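Local coordinates for protein MJ1225 (Methanocaldococcus jannaschii, PDB 3KH5) that binds AMP and ADP through four CBS repeats and is a putative archaeal homologue of the nucleotide-sensing gamma subunit of AMPK, its precise function unestablished, at residues Arg181-Leu190 against Gly255-Ile266; Thr162-Val170 against Ile220-Ile228. One frame throughout, in Å; residues are numbered along the deposited sequence.

In the fold
Interaction 1 (181-190 with 255-266) sets the hairpins of the third and fourth CBS repeats against each other and holds R181, which contacts both an ADP and an AMP. Interaction 2 (162-170 with 220-228) joins the segments that lead into helix 167-177 and helix 225-228; it is more remote from nucleotides, with the V170 side chain about 10 Å from a bound ADP and that of I228 about 9 Å from an AMP. The two centres lie about 17 Å apart, yet the contacts touch: V184 CG1 packs 3.4 Å from P163 N, and V185 O lies 3.4 Å from T162 CG2. Helix 167-177 runs on into strand 181-186, and the segments alternate along the chain.

Interaction 1: residues Arg181-Leu190 against Gly255-Ile266; sequences RLPVVSEGRL and GALPVVDENLRI. With ADP (adenosine-5'-diphosphate), chain E; AMP (adenosine monophosphate), chain C.
ADP O1B accepts two hydrogen bonds from R181 and lies near the plane of its guanidinium, with NE at 2.8 Å from O1B and NH2 at 2.7 Å from it. The remaining terminal nitrogen, R181 NH1, hydrogen-bonds to AMP O3P at 2.6 Å, so one cation bridges the phosphates of two nucleotides. The chain bends at chi2 to turn the group between them, while G255 CA lies over one guanidinium face and A256 CB packs against R181 CG. Replacing this arginine by a leucine would probably leave both phosphate groups without their shared positive charge. The backbone takes part on both sides: R181 N donates to ADP O2B, R181 O accepts from ADP N6, and A256 O accepts from AMP N6. The matching use of R181 O and A256 O is consistent with two CBS repeats packed as a pair, whose hairpins 181-186/189-195 and 256-260/266-271 face each other, with P183 opposite P258 (CG to CG 4.3 Å). Farther from the nucleotides, L190 fills the interface: CG anti to its own backbone nitrogen (chi1 -175°) lets CD2 reach V260 CG1 at 3.7 Å and also P258 CB. I266 crosses L190 at about a right angle, and its CD1 presses on L190 CB at 3.2 Å, tighter than ordinary carbon contact; its CG1 also meets V185 CG2. One nearly straight backbone bond crosses here, L190 N to L264 O at 2.9 Å (N-H...O 171°). At the hairpin ends, where L264 and R265 are exposed, two arginines meet instead of apolar groups. R265 CD lies over one face of the R189 guanidinium, the planes turned 36° apart, leaving R189 NH1 and R265 NH1 2.9 Å from each other; as two donors they cannot bond, and this like-charge approach is probably unfavourable.

Interaction 2: residues Thr162-Val170 against Ile220-Ile228; sequences TPGERLKDV and ITNVRMEEI. With SO4 (sulfate ion), chain G.
L167 inserts as a knob among I220, T221, M225 and I228, and this is the closely packed side of the contact. Its CG stands anti to the backbone N (chi1 -175°), sending CD2 to T221 CG2 at 3.9 Å and bringing CD1 near I220 O and I228 CD1. M225, bent at chi2 and chi3, curls back against the first turn of helix 167-177: its CE meets L167 CA, while CG touches V170 CG2 at 3.6 Å. F199 of helix 196-203 touches L167, V170 and I228, closing this apolar cluster. The backbones are stitched from one end to the other. E226 N donates to P163 O, M225 N to E165 O at 3.0 Å, L167 N to V223 O at 2.8 Å and K168 N to T221 O. R166 and R224 form a single beta bridge, flanked by the M225 N to E165 O and L167 N to V223 O bonds, and R166 is also the N-cap residue of helix 167-177, the first helix after the T162-E165 type I turn in the third CBS repeat. The bonds tie segment 220-228 to the turn and N-terminus of that helix.

On the exposed side the fit is looser. The extended side chains of R166 and R224 run alongside each other, their guanidinium planes 46° apart, with R224 NH2 over one face of R166 and 3.7 Å from R166 NH2. R224 NH1 bonds to G164 O, which is tilted 20° from the guanidinium plane. A water accepts from R166 NE at 2.9 Å and donates to N222 O.

Interaction 1: residues Arg181-Leu190 against Gly255-Ile266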
loop_
_atom_site.group_PDB
_atom_site.type_symbol
_atom_site.label_atom_id
_atom_site.label_comp_id
_atom_site.label_asym_id
_atom_site.label_seq_id
_atom_site.Cartn_x
_atom_site.Cartn_y
_atom_site.Cartn_z
ATOM N N ARG A 181 5.169 -3.065 2.905
ATOM C CA ARG A 181 5.489 -4.474 3.170
ATOM C C ARG A 181 6.863 -4.655 3.831
ATOM O O ARG A 181 7.893 -4.171 3.339
ATOM C CB ARG A 181 5.355 -5.353 1.910
ATOM C CG ARG A 181 4.935 -4.588 0.633
ATOM C CD ARG A 181 3.497 -4.693 0.105
ATOM N NE ARG A 181 3.623 -3.875 -1.094
ATOM C CZ ARG A 181 2.720 -3.611 -2.052
ATOM N NH1 ARG A 181 1.458 -4.141 -2.064
ATOM N NH2 ARG A 181 3.122 -2.793 -3.054
ATOM N N LEU A 182 6.848 -5.353 4.962
ATOM C CA LEU A 182 8.058 -5.668 5.700
ATOM C C LEU A 182 8.236 -7.179 5.766
ATOM O O LEU A 182 7.316 -7.895 6.174
ATOM C CB LEU A 182 8.003 -5.078 7.117
ATOM C CG LEU A 182 7.795 -3.564 7.280
ATOM C CD1 LEU A 182 7.707 -3.192 8.755
ATOM C CD2 LEU A 182 8.889 -2.748 6.594
ATOM N N PRO A 183 9.409 -7.673 5.337
ATOM C CA PRO A 183 9.723 -9.072 5.611
ATOM C C PRO A 183 9.858 -9.281 7.120
ATOM O O PRO A 183 10.349 -8.386 7.821
ATOM C CB PRO A 183 11.079 -9.272 4.922
ATOM C CG PRO A 183 11.185 -8.165 3.922
ATOM C CD PRO A 183 10.453 -7.014 4.530
ATOM N N VAL A 184 9.395 -10.423 7.620
ATOM C CA VAL A 184 9.570 -10.749 9.033
ATOM C C VAL A 184 10.754 -11.709 9.121
ATOM O O VAL A 184 10.789 -12.732 8.432
ATOM C CB VAL A 184 8.284 -11.330 9.679
ATOM C CG1 VAL A 184 8.438 -11.431 11.186
ATOM C CG2 VAL A 184 7.063 -10.472 9.328
ATOM N N VAL A 185 11.735 -11.345 9.940
ATOM C CA VAL A 185 13.018 -12.041 9.989
ATOM C C VAL A 185 13.314 -12.441 11.430
ATOM O O VAL A 185 13.081 -11.660 12.353
ATOM C CB VAL A 185 14.154 -11.143 9.418
ATOM C CG1 VAL A 185 15.528 -11.768 9.643
ATOM C CG2 VAL A 185 13.932 -10.886 7.932
ATOM N N SER A 186 13.810 -13.661 11.616
ATOM C CA SER A 186 14.171 -14.175 12.935
ATOM C C SER A 186 15.506 -14.900 12.821
ATOM O O SER A 186 15.624 -15.851 12.043
ATOM C CB SER A 186 13.087 -15.136 13.432
ATOM O OG SER A 186 13.339 -15.553 14.767
ATOM N N GLU A 187 16.510 -14.452 13.582
ATOM C CA GLU A 187 17.863 -15.028 13.513
ATOM C C GLU A 187 18.374 -15.034 12.063
ATOM O O GLU A 187 18.839 -16.067 11.562
ATOM C CB GLU A 187 17.883 -16.455 14.100
ATOM C CG GLU A 187 18.159 -16.558 15.607
ATOM C CD GLU A 187 19.455 -17.305 15.918
ATOM O OE1 GLU A 187 19.458 -18.555 15.850
ATOM O OE2 GLU A 187 20.463 -16.640 16.242
ATOM N N GLY A 188 18.256 -13.884 11.389
ATOM C CA GLY A 188 18.698 -13.747 9.989
ATOM C C GLY A 188 17.897 -14.451 8.893
ATOM O O GLY A 188 18.191 -14.276 7.707
ATOM N N ARG A 189 16.892 -15.241 9.280
ATOM C CA ARG A 189 16.056 -16.011 8.342
ATOM C C ARG A 189 14.673 -15.397 8.124
ATOM O O ARG A 189 14.045 -14.940 9.083
ATOM C CB ARG A 189 15.850 -17.440 8.871
ATOM C CG ARG A 189 16.805 -18.507 8.316
ATOM C CD ARG A 189 18.222 -18.298 8.876
ATOM N NE ARG A 189 19.166 -19.236 8.266
ATOM C CZ ARG A 189 20.495 -19.079 8.329
ATOM N NH1 ARG A 189 21.040 -18.017 8.968
ATOM N NH2 ARG A 189 21.283 -19.987 7.757
ATOM N N LEU A 190 14.193 -15.412 6.877
ATOM C CA LEU A 190 12.817 -15.008 6.560
ATOM C C LEU A 190 11.832 -15.994 7.173
ATOM O O LEU A 190 11.935 -17.201 6.946
ATOM C CB LEU A 190 12.594 -14.947 5.043
ATOM C CG LEU A 190 11.245 -14.430 4.535
ATOM C CD1 LEU A 190 11.104 -12.931 4.736
ATOM C CD2 LEU A 190 11.056 -14.778 3.079
ATOM N N GLY A 255 2.900 -6.853 -4.606
ATOM C CA GLY A 255 3.785 -5.760 -5.001
ATOM C C GLY A 255 5.238 -5.948 -4.622
ATOM O O GLY A 255 6.094 -5.209 -5.098
ATOM N N ALA A 256 5.517 -6.931 -3.769
ATOM C CA ALA A 256 6.858 -7.115 -3.218
ATOM C C ALA A 256 7.198 -8.576 -2.927
ATOM O O ALA A 256 6.406 -9.296 -2.314
ATOM C CB ALA A 256 7.026 -6.277 -1.950
ATOM N N LEU A 257 8.378 -9.004 -3.375
ATOM C CA LEU A 257 8.928 -10.306 -3.002
ATOM C C LEU A 257 10.255 -10.122 -2.256
ATOM O O LEU A 257 11.156 -9.440 -2.754
ATOM C CB LEU A 257 9.137 -11.205 -4.233
ATOM C CG LEU A 257 7.957 -11.767 -5.037
ATOM C CD1 LEU A 257 7.142 -10.670 -5.719
ATOM C CD2 LEU A 257 8.462 -12.754 -6.086
ATOM N N PRO A 258 10.369 -10.704 -1.045
ATOM C CA PRO A 258 11.657 -10.792 -0.362
ATOM C C PRO A 258 12.600 -11.649 -1.202
ATOM O O PRO A 258 12.168 -12.652 -1.774
ATOM C CB PRO A 258 11.310 -11.504 0.953
ATOM C CG PRO A 258 9.866 -11.200 1.170
ATOM C CD PRO A 258 9.271 -11.218 -0.206
ATOM N N VAL A 259 13.859 -11.236 -1.310
ATOM C CA VAL A 259 14.867 -12.007 -2.036
ATOM C C VAL A 259 15.652 -12.822 -1.013
ATOM O O VAL A 259 16.212 -12.268 -0.059
ATOM C CB VAL A 259 15.805 -11.104 -2.881
ATOM C CG1 VAL A 259 16.698 -11.941 -3.790
ATOM C CG2 VAL A 259 14.993 -10.108 -3.702
ATOM N N VAL A 260 15.661 -14.139 -1.199
ATOM C CA VAL A 260 16.273 -15.036 -0.225
ATOM C C VAL A 260 17.299 -16.012 -0.793
ATOM O O VAL A 260 17.347 -16.293 -1.998
ATOM C CB VAL A 260 15.220 -15.855 0.593
ATOM C CG1 VAL A 260 14.280 -14.930 1.359
ATOM C CG2 VAL A 260 14.440 -16.814 -0.313
ATOM N N ASP A 261 18.101 -16.522 0.142
ATOM C CA ASP A 261 19.012 -17.644 -0.028
ATOM C C ASP A 261 18.226 -18.929 -0.151
ATOM O O ASP A 261 17.013 -18.957 0.100
ATOM C CB ASP A 261 19.852 -17.788 1.244
ATOM C CG ASP A 261 21.204 -17.127 1.144
ATOM O OD1 ASP A 261 22.052 -17.392 2.025
ATOM O OD2 ASP A 261 21.433 -16.347 0.192
ATOM N N GLU A 262 18.919 -20.010 -0.496
ATOM C CA GLU A 262 18.337 -21.334 -0.357
ATOM C C GLU A 262 18.183 -21.650 1.136
ATOM O O GLU A 262 17.348 -22.475 1.513
ATOM C CB GLU A 262 19.188 -22.396 -1.060
ATOM C CG GLU A 262 18.420 -23.663 -1.455
ATOM C CD GLU A 262 18.010 -23.690 -2.928
ATOM O OE1 GLU A 262 17.608 -22.636 -3.480
ATOM O OE2 GLU A 262 18.083 -24.781 -3.535
ATOM N N ASN A 263 18.981 -20.993 1.979
ATOM C CA ASN A 263 18.828 -21.124 3.430
ATOM C C ASN A 263 17.893 -20.087 4.045
ATOM O O ASN A 263 17.718 -20.039 5.269
ATOM C CB ASN A 263 20.183 -21.126 4.139
ATOM C CG ASN A 263 20.795 -22.507 4.200
ATOM O OD1 ASN A 263 21.228 -23.050 3.185
ATOM N ND2 ASN A 263 20.835 -23.084 5.396
ATOM N N LEU A 264 17.297 -19.271 3.177
ATOM C CA LEU A 264 16.278 -18.292 3.558
ATOM C C LEU A 264 16.838 -17.071 4.263
ATOM O O LEU A 264 16.103 -16.349 4.944
ATOM C CB LEU A 264 15.159 -18.935 4.390
ATOM C CG LEU A 264 14.404 -20.061 3.681
ATOM C CD1 LEU A 264 13.333 -20.655 4.587
ATOM C CD2 LEU A 264 13.790 -19.586 2.360
ATOM N N ARG A 265 18.136 -16.844 4.108
ATOM C CA ARG A 265 18.715 -15.578 4.517
ATOM C C ARG A 265 18.298 -14.523 3.513
ATOM O O ARG A 265 18.213 -14.799 2.315
ATOM C CB ARG A 265 20.235 -15.679 4.607
ATOM C CG ARG A 265 20.701 -15.923 6.027
ATOM C CD ARG A 265 21.845 -16.924 6.092
ATOM N NE ARG A 265 23.140 -16.320 6.412
ATOM C CZ ARG A 265 23.433 -15.691 7.552
ATOM N NH1 ARG A 265 22.521 -15.534 8.507
ATOM N NH2 ARG A 265 24.651 -15.194 7.726
ATOM N N ILE A 266 18.040 -13.317 4.005
ATOM C CA ILE A 266 17.533 -12.227 3.172
ATOM C C ILE A 266 18.663 -11.540 2.429
ATOM O O ILE A 266 19.617 -11.051 3.047
ATOM C CB ILE A 266 16.820 -11.153 4.025
ATOM C CG1 ILE A 266 15.938 -11.804 5.093
ATOM C CG2 ILE A 266 16.015 -10.187 3.132
ATOM C CD1 ILE A 266 14.827 -12.667 4.537
HETATM P PB ADP E . 6.225 -1.010 -0.855
HETATM O O1B ADP E . 5.261 -1.706 -1.746
HETATM O O2B ADP E . 6.713 -1.959 0.402
HETATM O O3B ADP E . 5.634 0.333 -0.172
HETATM P PA ADP E . 7.731 0.529 -2.768
HETATM O O1A ADP E . 7.438 0.126 -4.165
HETATM O O2A ADP E . 6.905 1.818 -2.263
HETATM O O3A ADP E . 7.548 -0.652 -1.676
HETATM O "O5'" ADP E . 9.291 0.760 -2.555
HETATM C "C5'" ADP E . 10.033 1.856 -3.120
HETATM C "C4'" ADP E . 11.530 1.463 -3.011
HETATM O "O4'" ADP E . 11.791 1.086 -1.619
HETATM C "C3'" ADP E . 11.885 0.240 -3.877
HETATM O "O3'" ADP E . 13.220 0.379 -4.376
HETATM C "C2'" ADP E . 11.799 -0.937 -2.900
HETATM O "O2'" ADP E . 12.691 -2.001 -3.274
HETATM C "C1'" ADP E . 12.225 -0.304 -1.566
HETATM N N9 ADP E . 11.603 -1.038 -0.408
HETATM C C8 ADP E . 10.343 -1.479 -0.309
HETATM N N7 ADP E . 10.168 -2.093 0.863
HETATM C C5 ADP E . 11.318 -2.051 1.520
HETATM C C6 ADP E . 11.733 -2.515 2.766
HETATM N N6 ADP E . 10.891 -3.162 3.571
HETATM N N1 ADP E . 13.004 -2.295 3.141
HETATM C C2 ADP E . 13.851 -1.653 2.342
HETATM N N3 ADP E . 13.482 -1.198 1.150
HETATM C C4 ADP E . 12.227 -1.380 0.714
HETATM P P AMP C . -0.683 -6.208 -0.244
HETATM O O1P AMP C . -1.860 -5.721 -1.009
HETATM O O2P AMP C . -0.225 -5.129 0.868
HETATM O O3P AMP C . 0.620 -6.420 -1.185
HETATM O "O5'" AMP C . -0.938 -7.581 0.545
HETATM C "C5'" AMP C . -2.158 -8.353 0.430
HETATM C "C4'" AMP C . -1.960 -9.727 1.075
HETATM O "O4'" AMP C . -0.881 -10.354 0.324
HETATM C "C3'" AMP C . -1.453 -9.497 2.512
HETATM O "O3'" AMP C . -2.038 -10.457 3.417
HETATM C "C2'" AMP C . 0.050 -9.741 2.393
HETATM O "O2'" AMP C . 0.563 -10.287 3.614
HETATM C "C1'" AMP C . 0.129 -10.766 1.257
HETATM N N9 AMP C . 1.447 -10.746 0.557
HETATM C C8 AMP C . 2.078 -9.676 0.064
HETATM N N7 AMP C . 3.232 -10.048 -0.490
HETATM C C5 AMP C . 3.334 -11.364 -0.345
HETATM C C6 AMP C . 4.295 -12.293 -0.715
HETATM N N6 AMP C . 5.396 -11.900 -1.353
HETATM N N1 AMP C . 4.092 -13.590 -0.418
HETATM C C2 AMP C . 2.993 -13.991 0.218
HETATM N N3 AMP C . 2.056 -13.127 0.584
HETATM C C4 AMP C . 2.201 -11.815 0.316
#

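Interaction 2: residues Thr162-Val170 against Ile220-Ile228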
loop_
_atom_site.group_PDB
_atom_site.type_symbol
_atom_site.label_atom_id
_atom_site.label_comp_id
_atom_site.label_asym_id
_atom_site.label_seq_id
_atom_site.Cartn_x
_atom_site.Cartn_y
_atom_site.Cartn_z
ATOM N N THR A 162 10.167 -8.243 13.187
ATOM C CA THR A 162 10.412 -9.561 13.795
ATOM C C THR A 162 9.113 -10.179 14.331
ATOM O O THR A 162 8.137 -9.459 14.559
ATOM C CB THR A 162 11.514 -9.533 14.895
ATOM O OG1 THR A 162 11.078 -8.751 16.013
ATOM C CG2 THR A 162 12.835 -8.985 14.356
ATOM N N PRO A 163 9.092 -11.519 14.520
ATOM C CA PRO A 163 7.856 -12.209 14.934
ATOM C C PRO A 163 7.263 -11.679 16.249
ATOM O O PRO A 163 6.044 -11.742 16.453
ATOM C CB PRO A 163 8.295 -13.672 15.099
ATOM C CG PRO A 163 9.560 -13.796 14.303
ATOM C CD PRO A 163 10.221 -12.455 14.344
ATOM N N GLY A 164 8.126 -11.143 17.110
ATOM C CA GLY A 164 7.735 -10.664 18.437
ATOM C C GLY A 164 7.369 -9.197 18.551
ATOM O O GLY A 164 6.862 -8.773 19.590
ATOM N N GLU A 165 7.615 -8.413 17.503
ATOM C CA GLU A 165 7.268 -6.993 17.525
ATOM C C GLU A 165 5.769 -6.773 17.656
ATOM O O GLU A 165 4.975 -7.484 17.040
ATOM C CB GLU A 165 7.762 -6.302 16.264
ATOM C CG GLU A 165 9.184 -5.830 16.351
ATOM C CD GLU A 165 9.581 -5.053 15.130
ATOM O OE1 GLU A 165 9.968 -5.682 14.128
ATOM O OE2 GLU A 165 9.506 -3.811 15.169
ATOM N N ARG A 166 5.397 -5.784 18.464
ATOM C CA ARG A 166 4.003 -5.379 18.614
ATOM C C ARG A 166 3.581 -4.566 17.379
ATOM O O ARG A 166 4.413 -3.903 16.751
ATOM C CB ARG A 166 3.813 -4.574 19.916
ATOM C CG ARG A 166 4.228 -5.313 21.236
ATOM C CD ARG A 166 4.259 -4.326 22.436
ATOM N NE ARG A 166 4.498 -4.942 23.755
ATOM C CZ ARG A 166 5.644 -4.868 24.439
ATOM N NH1 ARG A 166 6.691 -4.216 23.939
ATOM N NH2 ARG A 166 5.745 -5.458 25.628
ATOM N N LEU A 167 2.296 -4.640 17.033
ATOM C CA LEU A 167 1.740 -3.924 15.874
ATOM C C LEU A 167 2.014 -2.423 15.924
ATOM O O LEU A 167 2.321 -1.813 14.897
ATOM C CB LEU A 167 0.230 -4.189 15.751
ATOM C CG LEU A 167 -0.556 -3.630 14.552
ATOM C CD1 LEU A 167 -1.809 -4.451 14.297
ATOM C CD2 LEU A 167 -0.927 -2.156 14.734
ATOM N N LYS A 168 1.902 -1.838 17.114
ATOM C CA LYS A 168 2.161 -0.416 17.306
ATOM C C LYS A 168 3.561 0.011 16.830
ATOM O O LYS A 168 3.721 1.114 16.306
ATOM C CB LYS A 168 1.909 -0.012 18.767
ATOM C CG LYS A 168 2.989 -0.441 19.754
ATOM C CD LYS A 168 2.444 -0.589 21.171
ATOM C CE LYS A 168 3.518 -0.306 22.219
ATOM N NZ LYS A 168 4.818 -1.019 21.971
ATOM N N ASP A 169 4.559 -0.866 16.990
ATOM C CA ASP A 169 5.948 -0.553 16.616
ATOM C C ASP A 169 6.237 -0.850 15.150
ATOM O O ASP A 169 6.961 -0.100 14.496
ATOM C CB ASP A 169 6.950 -1.301 17.506
ATOM C CG ASP A 169 6.835 -0.919 18.976
ATOM O OD1 ASP A 169 6.738 0.290 19.289
ATOM O OD2 ASP A 169 6.846 -1.834 19.826
ATOM N N VAL A 170 5.686 -1.950 14.643
ATOM C CA VAL A 170 5.770 -2.251 13.217
ATOM C C VAL A 170 5.087 -1.152 12.396
ATOM O O VAL A 170 5.583 -0.775 11.336
ATOM C CB VAL A 170 5.171 -3.636 12.891
ATOM C CG1 VAL A 170 5.104 -3.872 11.382
ATOM C CG2 VAL A 170 5.992 -4.723 13.556
ATOM N N ILE A 220 -5.529 -4.403 20.342
ATOM C CA ILE A 220 -5.358 -4.437 18.888
ATOM C C ILE A 220 -3.915 -4.096 18.509
ATOM O O ILE A 220 -3.259 -4.876 17.802
ATOM C CB ILE A 220 -6.354 -3.507 18.142
ATOM C CG1 ILE A 220 -7.799 -3.944 18.420
ATOM C CG2 ILE A 220 -6.067 -3.509 16.629
ATOM C CD1 ILE A 220 -8.860 -2.943 17.959
ATOM N N THR A 221 -3.411 -2.958 18.982
ATOM C CA THR A 221 -2.047 -2.553 18.625
ATOM C C THR A 221 -0.947 -3.251 19.429
ATOM O O THR A 221 0.234 -3.132 19.088
ATOM C CB THR A 221 -1.842 -1.020 18.667
ATOM O OG1 THR A 221 -2.131 -0.521 19.980
ATOM C CG2 THR A 221 -2.722 -0.326 17.629
ATOM N N ASN A 222 -1.319 -3.979 20.480
ATOM C CA ASN A 222 -0.340 -4.763 21.238
ATOM C C ASN A 222 -0.063 -6.151 20.640
ATOM O O ASN A 222 0.905 -6.815 21.024
ATOM C CB ASN A 222 -0.732 -4.863 22.721
ATOM C CG ASN A 222 -0.409 -3.594 23.501
ATOM O OD1 ASN A 222 0.629 -2.962 23.293
ATOM N ND2 ASN A 222 -1.299 -3.225 24.417
ATOM N N VAL A 223 -0.910 -6.568 19.696
ATOM C CA VAL A 223 -0.782 -7.858 19.004
ATOM C C VAL A 223 0.594 -7.972 18.362
ATOM O O VAL A 223 1.104 -6.992 17.816
ATOM C CB VAL A 223 -1.875 -8.018 17.909
ATOM C CG1 VAL A 223 -1.702 -9.326 17.132
ATOM C CG2 VAL A 223 -3.249 -7.981 18.528
ATOM N N ARG A 224 1.193 -9.160 18.436
ATOM C CA ARG A 224 2.524 -9.386 17.874
ATOM C C ARG A 224 2.428 -9.972 16.471
ATOM O O ARG A 224 1.457 -10.659 16.143
ATOM C CB ARG A 224 3.353 -10.290 18.791
ATOM C CG ARG A 224 3.513 -9.723 20.193
ATOM C CD ARG A 224 4.421 -10.556 21.070
ATOM N NE ARG A 224 4.514 -9.983 22.414
ATOM C CZ ARG A 224 5.526 -9.240 22.862
ATOM N NH1 ARG A 224 6.575 -8.985 22.087
ATOM N NH2 ARG A 224 5.501 -8.765 24.099
ATOM N N MET A 225 3.442 -9.691 15.655
ATOM C CA MET A 225 3.469 -10.093 14.242
ATOM C C MET A 225 3.193 -11.570 13.995
ATOM O O MET A 225 2.484 -11.917 13.050
ATOM C CB MET A 225 4.794 -9.690 13.585
ATOM C CG MET A 225 5.002 -8.186 13.451
ATOM S SD MET A 225 3.619 -7.314 12.675
ATOM C CE MET A 225 2.552 -6.976 14.084
ATOM N N GLU A 226 3.741 -12.428 14.852
ATOM C CA GLU A 226 3.539 -13.871 14.741
ATOM C C GLU A 226 2.058 -14.247 14.664
ATOM O O GLU A 226 1.703 -15.243 14.033
ATOM C CB GLU A 226 4.204 -14.600 15.912
ATOM C CG GLU A 226 3.570 -14.315 17.269
ATOM C CD GLU A 226 4.374 -14.857 18.433
ATOM O OE1 GLU A 226 3.952 -14.622 19.586
ATOM O OE2 GLU A 226 5.416 -15.512 18.209
ATOM N N GLU A 227 1.203 -13.450 15.299
ATOM C CA GLU A 227 -0.221 -13.754 15.353
ATOM C C GLU A 227 -0.923 -13.494 14.031
ATOM O O GLU A 227 -1.906 -14.163 13.702
ATOM C CB GLU A 227 -0.904 -12.944 16.458
ATOM C CG GLU A 227 -0.409 -13.263 17.858
ATOM C CD GLU A 227 -0.562 -14.731 18.214
ATOM O OE1 GLU A 227 0.309 -15.261 18.936
ATOM O OE2 GLU A 227 -1.553 -15.360 17.773
ATOM N N ILE A 228 -0.417 -12.522 13.277
ATOM C CA ILE A 228 -1.128 -12.031 12.099
ATOM C C ILE A 228 -0.344 -12.082 10.789
ATOM O O ILE A 228 -0.930 -11.931 9.713
ATOM C CB ILE A 228 -1.722 -10.604 12.327
ATOM C CG1 ILE A 228 -0.627 -9.595 12.694
ATOM C CG2 ILE A 228 -2.832 -10.642 13.388
ATOM C CD1 ILE A 228 -1.024 -8.137 12.471
HETATM S S SO4 G . 11.366 -11.986 18.265
HETATM O O1 SO4 G . 12.208 -10.823 17.984
HETATM O O2 SO4 G . 11.140 -12.097 19.702
HETATM O O3 SO4 G . 10.082 -11.839 17.593
HETATM O O4 SO4 G . 12.014 -13.199 17.773
HETATM O O HOH W 1 2.362 -6.953 23.568
#